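Local atomic coordinates of AA10A (Thermobifida fusca, PDB entry 5UIZ), a protein that probably cleaves cellulose oxidatively as a copper-dependent lytic polysaccharide monooxygenase of the AA10 family. Residues Tyr88-Gly93 with Met209-Tyr214; Thr128-Thr133 with Ser217-Val222; Leu150-Lys155 with Val199-Trp204. All coordinates share one frame; numbering follows the deposited sequence.

Contact 1: Tyr88-Gly93 with Met209-Tyr214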
loop_
_atom_site.group_PDB
_atom_site.type_symbol
_atom_site.label_atom_id
_atom_site.label_comp_id
_atom_site.label_asym_id
_atom_site.label_seq_id
_atom_site.Cartn_x
_atom_site.Cartn_y
_atom_site.Cartn_z
ATOM N N TYR A 88 -8.164 4.493 4.007
ATOM C CA TYR A 88 -9.180 4.694 3.001
ATOM C C TYR A 88 -9.673 6.099 2.875
ATOM O O TYR A 88 -9.583 6.927 3.811
ATOM C CB TYR A 88 -10.384 3.814 3.284
ATOM C CG TYR A 88 -11.136 4.139 4.545
ATOM C CD1 TYR A 88 -12.139 5.109 4.545
ATOM C CD2 TYR A 88 -10.883 3.435 5.727
ATOM C CE1 TYR A 88 -12.838 5.408 5.693
ATOM C CE2 TYR A 88 -11.581 3.706 6.876
ATOM C CZ TYR A 88 -12.578 4.683 6.859
ATOM O OH TYR A 88 -13.270 4.965 7.998
ATOM N N ARG A 89 -10.254 6.363 1.713
ATOM C CA ARG A 89 -11.012 7.580 1.535
ATOM C C ARG A 89 -12.453 7.250 1.231
ATOM O O ARG A 89 -12.733 6.258 0.582
ATOM C CB ARG A 89 -10.410 8.429 0.417
ATOM C CG ARG A 89 -8.978 8.887 0.643
ATOM C CD ARG A 89 -8.568 9.811 -0.513
ATOM N NE ARG A 89 -9.267 11.076 -0.378
ATOM C CZ ARG A 89 -8.832 12.100 0.329
ATOM N NH1 ARG A 89 -9.606 13.114 0.469
ATOM N NH2 ARG A 89 -7.672 12.096 0.923
ATOM N N ASP A 90 -13.357 8.116 1.665
ATOM C CA ASP A 90 -14.743 8.065 1.274
ATOM C C ASP A 90 -15.015 9.121 0.182
ATOM O O ASP A 90 -14.375 10.183 0.147
ATOM C CB ASP A 90 -15.645 8.375 2.459
ATOM C CG ASP A 90 -15.681 7.250 3.504
ATOM O OD1 ASP A 90 -15.455 6.031 3.222
ATOM O OD2 ASP A 90 -15.972 7.634 4.628
ATOM N N TRP A 91 -15.954 8.798 -0.702
ATOM C CA TRP A 91 -16.521 9.721 -1.657
ATOM C C TRP A 91 -15.477 10.205 -2.692
ATOM O O TRP A 91 -15.484 11.346 -3.134
ATOM C CB TRP A 91 -17.225 10.894 -0.901
ATOM C CG TRP A 91 -18.423 10.462 -0.137
ATOM C CD1 TRP A 91 -18.567 10.459 1.222
ATOM C CD2 TRP A 91 -19.697 10.024 -0.679
ATOM N NE1 TRP A 91 -19.845 10.017 1.563
ATOM C CE2 TRP A 91 -20.554 9.765 0.412
ATOM C CE3 TRP A 91 -20.178 9.823 -1.971
ATOM C CZ2 TRP A 91 -21.872 9.306 0.247
ATOM C CZ3 TRP A 91 -21.478 9.363 -2.140
ATOM C CH2 TRP A 91 -22.324 9.136 -1.029
ATOM N N VAL A 92 -14.591 9.299 -3.074
ATOM C CA VAL A 92 -13.653 9.554 -4.141
ATOM C C VAL A 92 -14.369 9.589 -5.524
ATOM O O VAL A 92 -13.900 10.262 -6.432
ATOM C CB VAL A 92 -12.473 8.549 -4.124
ATOM C CG1 VAL A 92 -11.609 8.644 -5.385
ATOM C CG2 VAL A 92 -11.606 8.788 -2.890
ATOM N N GLY A 93 -15.467 8.847 -5.685
ATOM C CA GLY A 93 -16.239 8.822 -6.946
ATOM C C GLY A 93 -15.450 8.362 -8.163
ATOM O O GLY A 93 -15.723 8.771 -9.309
ATOM N N MET A 209 -20.143 0.957 0.177
ATOM C CA MET A 209 -20.353 2.406 0.004
ATOM C C MET A 209 -19.194 2.898 -0.829
ATOM O O MET A 209 -18.376 2.079 -1.296
ATOM C CB MET A 209 -20.351 3.128 1.348
ATOM C CG MET A 209 -19.062 2.971 2.155
ATOM S SD MET A 209 -18.996 4.103 3.551
ATOM C CE MET A 209 -18.710 5.682 2.722
ATOM N N ASP A 210 -19.093 4.209 -1.054
ATOM C CA ASP A 210 -17.984 4.711 -1.888
ATOM C C ASP A 210 -16.825 4.902 -0.900
ATOM O O ASP A 210 -16.685 5.932 -0.284
ATOM C CB ASP A 210 -18.364 5.988 -2.610
ATOM C CG ASP A 210 -17.247 6.548 -3.423
ATOM O OD1 ASP A 210 -16.121 5.997 -3.432
ATOM O OD2 ASP A 210 -17.522 7.548 -4.094
ATOM N N GLN A 211 -16.096 3.820 -0.679
ATOM C CA GLN A 211 -14.952 3.820 0.200
ATOM C C GLN A 211 -13.867 3.102 -0.557
ATOM O O GLN A 211 -14.067 1.969 -1.072
ATOM C CB GLN A 211 -15.294 3.066 1.473
ATOM C CG GLN A 211 -14.135 2.959 2.461
ATOM C CD GLN A 211 -14.672 2.530 3.794
ATOM O OE1 GLN A 211 -14.634 1.367 4.108
ATOM N NE2 GLN A 211 -15.278 3.472 4.541
ATOM N N THR A 212 -12.719 3.739 -0.622
ATOM C CA THR A 212 -11.650 3.266 -1.412
ATOM C C THR A 212 -10.400 3.206 -0.531
ATOM O O THR A 212 -10.061 4.185 0.100
ATOM C CB THR A 212 -11.421 4.189 -2.613
ATOM O OG1 THR A 212 -12.624 4.316 -3.368
ATOM C CG2 THR A 212 -10.368 3.587 -3.508
ATOM N N TYR A 213 -9.732 2.045 -0.565
ATOM C CA TYR A 213 -8.455 1.811 0.083
ATOM C C TYR A 213 -7.297 1.942 -0.862
ATOM O O TYR A 213 -7.359 1.487 -2.055
ATOM C CB TYR A 213 -8.463 0.417 0.687
ATOM C CG TYR A 213 -9.481 0.306 1.792
ATOM C CD1 TYR A 213 -10.825 0.176 1.508
ATOM C CD2 TYR A 213 -9.092 0.331 3.130
ATOM C CE1 TYR A 213 -11.770 0.089 2.526
ATOM C CE2 TYR A 213 -10.026 0.242 4.152
ATOM C CZ TYR A 213 -11.368 0.139 3.839
ATOM O OH TYR A 213 -12.298 0.041 4.839
ATOM N N TYR A 214 -6.223 2.516 -0.326
ATOM C CA TYR A 214 -5.014 2.842 -1.069
ATOM C C TYR A 214 -3.805 2.184 -0.409
ATOM O O TYR A 214 -3.383 2.561 0.671
ATOM C CB TYR A 214 -4.845 4.356 -1.183
ATOM C CG TYR A 214 -5.955 4.980 -2.002
ATOM C CD1 TYR A 214 -6.030 4.782 -3.368
ATOM C CD2 TYR A 214 -6.943 5.733 -1.400
ATOM C CE1 TYR A 214 -7.070 5.355 -4.103
ATOM C CE2 TYR A 214 -8.011 6.239 -2.105
ATOM C CZ TYR A 214 -8.068 6.079 -3.440
ATOM O OH TYR A 214 -9.100 6.654 -4.161
HETATM O O HOH W 1 -13.981 6.459 -1.997
#

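Contact 2: Thr128-Thr133 with Ser217-Val222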
loop_
_atom_site.group_PDB
_atom_site.type_symbol
_atom_site.label_atom_id
_atom_site.label_comp_id
_atom_site.label_asym_id
_atom_site.label_seq_id
_atom_site.Cartn_x
_atom_site.Cartn_y
_atom_site.Cartn_z
ATOM N N THR A 128 9.156 -7.185 0.068
ATOM C CA THR A 128 8.870 -8.595 -0.120
ATOM C C THR A 128 9.431 -9.030 -1.493
ATOM O O THR A 128 9.196 -8.371 -2.497
ATOM C CB THR A 128 7.371 -8.890 -0.133
ATOM O OG1 THR A 128 6.758 -8.400 1.065
ATOM C CG2 THR A 128 7.151 -10.387 -0.175
ATOM N N ASP A 129 10.162 -10.138 -1.528
ATOM C CA ASP A 129 10.629 -10.716 -2.816
ATOM C C ASP A 129 9.449 -11.345 -3.576
ATOM O O ASP A 129 8.703 -12.104 -3.011
ATOM C CB ASP A 129 11.750 -11.769 -2.624
ATOM C CG ASP A 129 13.099 -11.151 -2.210
ATOM O OD1 ASP A 129 13.327 -9.924 -2.310
ATOM O OD2 ASP A 129 13.963 -11.919 -1.766
ATOM N N VAL A 130 9.267 -10.963 -4.841
ATOM C CA VAL A 130 8.246 -11.533 -5.669
ATOM C C VAL A 130 8.805 -11.832 -7.079
ATOM O O VAL A 130 9.775 -11.231 -7.508
ATOM C CB VAL A 130 7.019 -10.614 -5.809
ATOM C CG1 VAL A 130 6.327 -10.412 -4.475
ATOM C CG2 VAL A 130 7.351 -9.265 -6.457
ATOM N N ASN A 131 8.133 -12.724 -7.788
ATOM C CA ASN A 131 8.368 -12.897 -9.211
ATOM C C ASN A 131 7.526 -11.905 -9.938
ATOM O O ASN A 131 6.646 -11.284 -9.349
ATOM C CB ASN A 131 8.060 -14.330 -9.655
ATOM C CG ASN A 131 8.955 -15.319 -8.987
ATOM O OD1 ASN A 131 8.486 -16.208 -8.325
ATOM N ND2 ASN A 131 10.266 -15.128 -9.101
ATOM N N ASN A 132 7.790 -11.775 -11.241
ATOM C CA ASN A 132 6.984 -10.921 -12.107
ATOM C C ASN A 132 5.531 -11.281 -12.081
ATOM O O ASN A 132 4.699 -10.418 -12.230
ATOM C CB ASN A 132 7.533 -10.852 -13.534
ATOM C CG ASN A 132 8.839 -10.072 -13.581
ATOM O OD1 ASN A 132 9.914 -10.648 -13.411
ATOM N ND2 ASN A 132 8.748 -8.746 -13.722
ATOM N N THR A 133 5.223 -12.542 -11.831
ATOM C CA THR A 133 3.850 -12.958 -11.613
ATOM C C THR A 133 3.752 -13.238 -10.139
ATOM O O THR A 133 4.553 -13.993 -9.636
ATOM C CB THR A 133 3.539 -14.185 -12.470
ATOM O OG1 THR A 133 3.557 -13.747 -13.839
ATOM C CG2 THR A 133 2.205 -14.773 -12.132
ATOM N N SER A 217 2.758 -1.277 -1.394
ATOM C CA SER A 217 3.599 -2.407 -1.002
ATOM C C SER A 217 4.947 -2.354 -1.689
ATOM O O SER A 217 5.019 -2.299 -2.930
ATOM C CB SER A 217 2.970 -3.709 -1.341
ATOM O OG SER A 217 1.703 -3.845 -0.714
ATOM N N ASP A 218 6.011 -2.381 -0.899
ATOM C CA ASP A 218 7.351 -2.438 -1.469
ATOM C C ASP A 218 7.739 -3.855 -1.823
ATOM O O ASP A 218 7.521 -4.783 -1.023
ATOM C CB ASP A 218 8.373 -1.795 -0.573
ATOM C CG ASP A 218 8.051 -0.376 -0.327
ATOM O OD1 ASP A 218 8.387 0.501 -1.197
ATOM O OD2 ASP A 218 7.393 -0.163 0.726
ATOM N N VAL A 219 8.214 -4.017 -3.046
ATOM C CA VAL A 219 8.577 -5.326 -3.569
ATOM C C VAL A 219 9.954 -5.308 -4.206
ATOM O O VAL A 219 10.502 -4.256 -4.559
ATOM C CB VAL A 219 7.547 -5.922 -4.551
ATOM C CG1 VAL A 219 6.173 -6.036 -3.904
ATOM C CG2 VAL A 219 7.423 -5.109 -5.834
ATOM N N ASN A 220 10.497 -6.511 -4.348
ATOM C CA ASN A 220 11.767 -6.715 -5.053
ATOM C C ASN A 220 11.537 -7.818 -6.098
ATOM O O ASN A 220 11.351 -8.954 -5.746
ATOM C CB ASN A 220 12.820 -7.112 -4.022
ATOM C CG ASN A 220 14.159 -7.360 -4.633
ATOM O OD1 ASN A 220 14.536 -6.707 -5.590
ATOM N ND2 ASN A 220 14.884 -8.334 -4.097
ATOM N N PHE A 221 11.484 -7.470 -7.364
ATOM C CA PHE A 221 11.220 -8.479 -8.401
ATOM C C PHE A 221 12.497 -9.226 -8.626
ATOM O O PHE A 221 13.490 -8.650 -9.090
ATOM C CB PHE A 221 10.761 -7.855 -9.678
ATOM C CG PHE A 221 9.343 -7.372 -9.624
ATOM C CD1 PHE A 221 8.296 -8.259 -9.784
ATOM C CD2 PHE A 221 9.043 -6.029 -9.397
ATOM C CE1 PHE A 221 6.982 -7.809 -9.720
ATOM C CE2 PHE A 221 7.732 -5.591 -9.319
ATOM C CZ PHE A 221 6.698 -6.482 -9.502
ATOM N N VAL A 222 12.479 -10.484 -8.225
ATOM C CA VAL A 222 13.573 -11.403 -8.524
ATOM C C VAL A 222 13.212 -12.450 -9.633
ATOM O O VAL A 222 14.036 -13.333 -9.933
ATOM C CB VAL A 222 14.085 -12.077 -7.222
ATOM C CG1 VAL A 222 14.662 -11.015 -6.313
ATOM C CG2 VAL A 222 12.987 -12.868 -6.509
ATOM O OXT VAL A 222 12.124 -12.464 -10.244
HETATM O O HOH W 2 5.792 -5.847 0.717
HETATM O O HOH W 3 10.450 -13.446 -12.008
#

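Contact 3: Leu150-Lys155 with Val199-Trp204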
loop_
_atom_site.group_PDB
_atom_site.type_symbol
_atom_site.label_atom_id
_atom_site.label_comp_id
_atom_site.label_asym_id
_atom_site.label_seq_id
_atom_site.Cartn_x
_atom_site.Cartn_y
_atom_site.Cartn_z
ATOM N N LEU A 150 -7.705 -2.151 -8.601
ATOM C CA LEU A 150 -6.691 -1.726 -9.616
ATOM C C LEU A 150 -5.300 -1.941 -9.055
ATOM O O LEU A 150 -5.076 -1.653 -7.905
ATOM C CB LEU A 150 -6.871 -0.250 -9.967
ATOM C CG LEU A 150 -8.260 0.052 -10.500
ATOM C CD1 LEU A 150 -8.476 1.548 -10.688
ATOM C CD2 LEU A 150 -8.491 -0.673 -11.806
ATOM N N VAL A 151 -4.387 -2.510 -9.821
ATOM C CA VAL A 151 -3.043 -2.747 -9.342
ATOM C C VAL A 151 -2.095 -2.071 -10.276
ATOM O O VAL A 151 -2.048 -2.425 -11.470
ATOM C CB VAL A 151 -2.724 -4.245 -9.245
ATOM C CG1 VAL A 151 -1.310 -4.466 -8.702
ATOM C CG2 VAL A 151 -3.695 -4.944 -8.329
ATOM N N TYR A 152 -1.373 -1.079 -9.735
ATOM C CA TYR A 152 -0.340 -0.370 -10.437
ATOM C C TYR A 152 1.043 -0.831 -9.940
ATOM O O TYR A 152 1.219 -1.206 -8.772
ATOM C CB TYR A 152 -0.496 1.119 -10.183
ATOM C CG TYR A 152 -1.733 1.739 -10.755
ATOM C CD1 TYR A 152 -2.938 1.679 -10.080
ATOM C CD2 TYR A 152 -1.683 2.427 -11.968
ATOM C CE1 TYR A 152 -4.071 2.223 -10.606
ATOM C CE2 TYR A 152 -2.812 3.004 -12.476
ATOM C CZ TYR A 152 -4.012 2.878 -11.796
ATOM O OH TYR A 152 -5.118 3.434 -12.301
ATOM N N VAL A 153 2.043 -0.791 -10.805
ATOM C CA VAL A 153 3.427 -1.061 -10.406
ATOM C C VAL A 153 4.332 0.013 -11.016
ATOM O O VAL A 153 4.134 0.436 -12.206
ATOM C CB VAL A 153 3.929 -2.484 -10.796
ATOM C CG1 VAL A 153 5.276 -2.764 -10.146
ATOM C CG2 VAL A 153 2.971 -3.550 -10.274
ATOM N N THR A 154 5.312 0.442 -10.229
ATOM C CA THR A 154 6.287 1.408 -10.700
ATOM C C THR A 154 7.043 0.906 -11.975
ATOM O O THR A 154 7.258 -0.291 -12.156
ATOM C CB THR A 154 7.327 1.754 -9.609
ATOM O OG1 THR A 154 7.779 0.570 -8.972
ATOM C CG2 THR A 154 6.685 2.656 -8.555
ATOM N N LYS A 155 7.380 1.845 -12.841
ATOM C CA LYS A 155 8.085 1.593 -14.096
ATOM C C LYS A 155 9.564 1.322 -13.837
ATOM O O LYS A 155 10.126 1.876 -12.899
ATOM C CB LYS A 155 7.954 2.787 -15.010
ATOM C CG LYS A 155 6.684 2.762 -15.786
ATOM C CD LYS A 155 6.044 4.100 -16.049
ATOM C CE LYS A 155 6.960 5.194 -16.543
ATOM N NZ LYS A 155 6.053 6.274 -17.075
ATOM N N VAL A 199 7.506 -0.480 -6.281
ATOM C CA VAL A 199 6.288 -0.315 -5.485
ATOM C C VAL A 199 5.055 -0.836 -6.199
ATOM O O VAL A 199 4.848 -0.553 -7.357
ATOM C CB VAL A 199 6.085 1.146 -5.146
ATOM C CG1 VAL A 199 4.878 1.352 -4.239
ATOM C CG2 VAL A 199 7.302 1.645 -4.431
ATOM N N VAL A 200 4.297 -1.650 -5.509
ATOM C CA VAL A 200 3.031 -2.113 -6.002
ATOM C C VAL A 200 1.993 -1.217 -5.289
ATOM O O VAL A 200 1.986 -1.090 -4.058
ATOM C CB VAL A 200 2.796 -3.548 -5.620
ATOM C CG1 VAL A 200 1.397 -3.986 -6.064
ATOM C CG2 VAL A 200 3.885 -4.443 -6.175
ATOM N N PHE A 201 1.181 -0.542 -6.085
ATOM C CA PHE A 201 0.080 0.271 -5.564
ATOM C C PHE A 201 -1.303 -0.311 -5.888
ATOM O O PHE A 201 -1.704 -0.377 -7.053
ATOM C CB PHE A 201 0.256 1.689 -6.078
ATOM C CG PHE A 201 -0.713 2.655 -5.522
ATOM C CD1 PHE A 201 -0.748 2.894 -4.195
ATOM C CD2 PHE A 201 -1.603 3.345 -6.359
ATOM C CE1 PHE A 201 -1.653 3.803 -3.639
ATOM C CE2 PHE A 201 -2.504 4.231 -5.818
ATOM C CZ PHE A 201 -2.522 4.476 -4.453
ATOM N N THR A 202 -2.002 -0.764 -4.867
ATOM C CA THR A 202 -3.295 -1.435 -4.998
ATOM C C THR A 202 -4.445 -0.507 -4.518
ATOM O O THR A 202 -4.405 0.055 -3.406
ATOM C CB THR A 202 -3.313 -2.746 -4.189
ATOM O OG1 THR A 202 -2.287 -3.601 -4.658
ATOM C CG2 THR A 202 -4.617 -3.478 -4.336
ATOM N N ILE A 203 -5.403 -0.318 -5.414
ATOM C CA ILE A 203 -6.630 0.386 -5.164
ATOM C C ILE A 203 -7.777 -0.616 -5.013
ATOM O O ILE A 203 -8.156 -1.360 -5.934
ATOM C CB ILE A 203 -7.004 1.360 -6.295
ATOM C CG1 ILE A 203 -5.842 2.305 -6.625
ATOM C CG2 ILE A 203 -8.201 2.216 -5.870
ATOM C CD1 ILE A 203 -6.189 3.245 -7.780
ATOM N N TRP A 204 -8.354 -0.594 -3.828
ATOM C CA TRP A 204 -9.410 -1.497 -3.499
ATOM C C TRP A 204 -10.617 -0.654 -3.238
ATOM O O TRP A 204 -10.620 0.175 -2.354
ATOM C CB TRP A 204 -9.002 -2.389 -2.300
ATOM C CG TRP A 204 -10.154 -2.996 -1.591
ATOM C CD1 TRP A 204 -11.290 -3.503 -2.150
ATOM C CD2 TRP A 204 -10.288 -3.154 -0.192
ATOM N NE1 TRP A 204 -12.111 -3.979 -1.175
ATOM C CE2 TRP A 204 -11.523 -3.787 0.037
ATOM C CE3 TRP A 204 -9.458 -2.863 0.894
ATOM C CZ2 TRP A 204 -12.000 -4.082 1.318
ATOM C CZ3 TRP A 204 -9.915 -3.153 2.192
ATOM C CH2 TRP A 204 -11.187 -3.744 2.391
#

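Contact 1: Tyr88-Gly93 with Met209-Tyr214
Tyr88 sets its CB over the centre of the Tyr213 ring, 3.6 Å from the ring centroid, and the two aromatic side chains run side by side on one face of an antiparallel strand pair. CG of Tyr88 stands between its own N and carbonyl carbon (chi1 66°), which turns one ring face to Gln211, whose NE2 lies over that face, offset toward the rim, 3.3 Å from Tyr88 CE1. Gln211 is extended, with CG anti to the backbone N, and its amide is gripped at both ends. NE2 donates to the syn lone pair of Asp90 OD1 (2.9 Å), while OE1 accepts a hydrogen bond from Tyr213 OH, which comes from above the amide's carbonyl plane, at 2.8 Å. A glutamine suits this place because it can donate and accept at once.

Beyond the strands, Asp210 OD2 takes the N-H of Gly93 at 2.9 Å; the positive phi there favours glycine. Asp210 OD1 accepts a hydrogen bond from a water 2.6 Å away that also links Arg89 O, Val92 N and Thr212 OG1. Past the strand end, Val92 CG1 meets Tyr214 OH tip to tip, and that hydroxyl is hydrogen-bonded to His96.

Tyr213 OH also bonds to His37 N, and the Tyr213 side chain comes within about 3 Å of the copper, nearest atoms. The Asp90-Gln211-Tyr213 chain thus probably fixes the phenol's orientation beside the metal.

Contact 2: Thr128-Thr133 with Ser217-Val222
Phe221 and Val130 pack against each other where two strands run parallel, at an end of the immunoglobulin-like beta-sandwich that forms the core of this enzyme family. Backbone bonds pair residues 128-130 with 218-222 in the parallel manner: Asn220 both donates to Thr128 O and accepts from Val130 N, and Val222 N closes the series on Val130 O.

In Phe221, CG lies anti to the carbonyl carbon (chi1 -75°), which lays the ring beside Val130. CB passes Val130 O at 4.1 Å, and CG comes within 4.2 Å of Val130 CG2. That methyl lies over a ring face as a CH-pi contact, nearest to CD1 and CE1, each at 3.6 Å from CG2. The same two ring carbons meet Asn131 O, which sits at the ring edge 3.5 Å from CD1. At the tip, CZ is still near the Val130 methyl, and on the far side of the ring CE2 packs against CG1 of Val153. A flat ring suits this place, since its face takes an apolar branch and its weakly positive C-H edge takes a carbonyl oxygen.

Asn220 and Asp129 share the other face and lie side by side, their amide and carboxylate planes 58° apart. With CG anti to N (chi1 179°), Asn220 sends ND2 to Asp129 OD1 at 2.9 Å, reaching it from above the carboxylate plane. A leucine in place of Asn220 would probably leave the Asp129 carboxylate without this donor and set it free to turn.

The chain ends here, and the terminal carboxylate is tied back to the residues after strand 128-130: Asn131 ND2 makes a weak bond to Val222 OXT at 3.4 Å, and a water donates to OXT at 2.6 Å while accepting from Asn132 N.

Contact 3: Leu150-Lys155 with Val199-Trp204
The CD1 methyl of Ile203 reaches the Tyr152 ring at CE1, 3.7 Å away, on the face of an antiparallel strand pair that also carries Leu150 and Phe201. Leu150 faces Ile203 directly, CB to CB at 4.0 Å, and Ile203 CD1 also touches CD1 of Leu150, at 4.1 Å. The two aromatic neighbours part company at the first torsion. Tyr152 has CG anti to its carbonyl carbon (chi1 -66°), whereas Phe201 has CG anti to its backbone N (chi1 -174°). The Tyr152 ring consequently lies with its edge to Phe201 O, which is 3.9 Å from CD1, and Phe201 turns elsewhere to pack on Leu100 and Cys216.

On the opposite face the contact is made by short branched residues, which favour extended backbone. Val151 and Val200 meet diagonally, CG1 to CG1 at 3.8 Å, while Val151 runs alongside Thr202.

At Thr154 the backbone N-H still bonds to Val199 O, but the return bond goes to the side chain: OG1 accepts the N-H of Val199 at 2.9 Å and bonds to His198 as well; CG2 rests 3.8 Å from Val199 CB. Threonine thus supplies both an acceptor and an apolar branch.

Val151 and Thr202 also touch Ile136 on strand 133-140 of the second sheet, an arrangement typical of the packed interior of an immunoglobulin-like beta-sandwich.

How the contacts relate
From the N terminus, residues 88-93 open first and are closed by 209-214 in contact 1. Before that loop closes, 128-133 begins the loop of contact 2, whose partner 217-222 comes later, so the two contacts cross. Contact 3, joining 150-155 to 199-204, is nested inside both loops. Strand 211-221 is shared by contacts 1 and 2, which lie on opposite sides of the chain's centre, one near the copper and the other at the C terminus. It also pairs with strand 198-206 of contact 3, through Tyr213 N to Trp204 O and Val200 N to Ser217 O, so all three contacts belong to one mixed sheet.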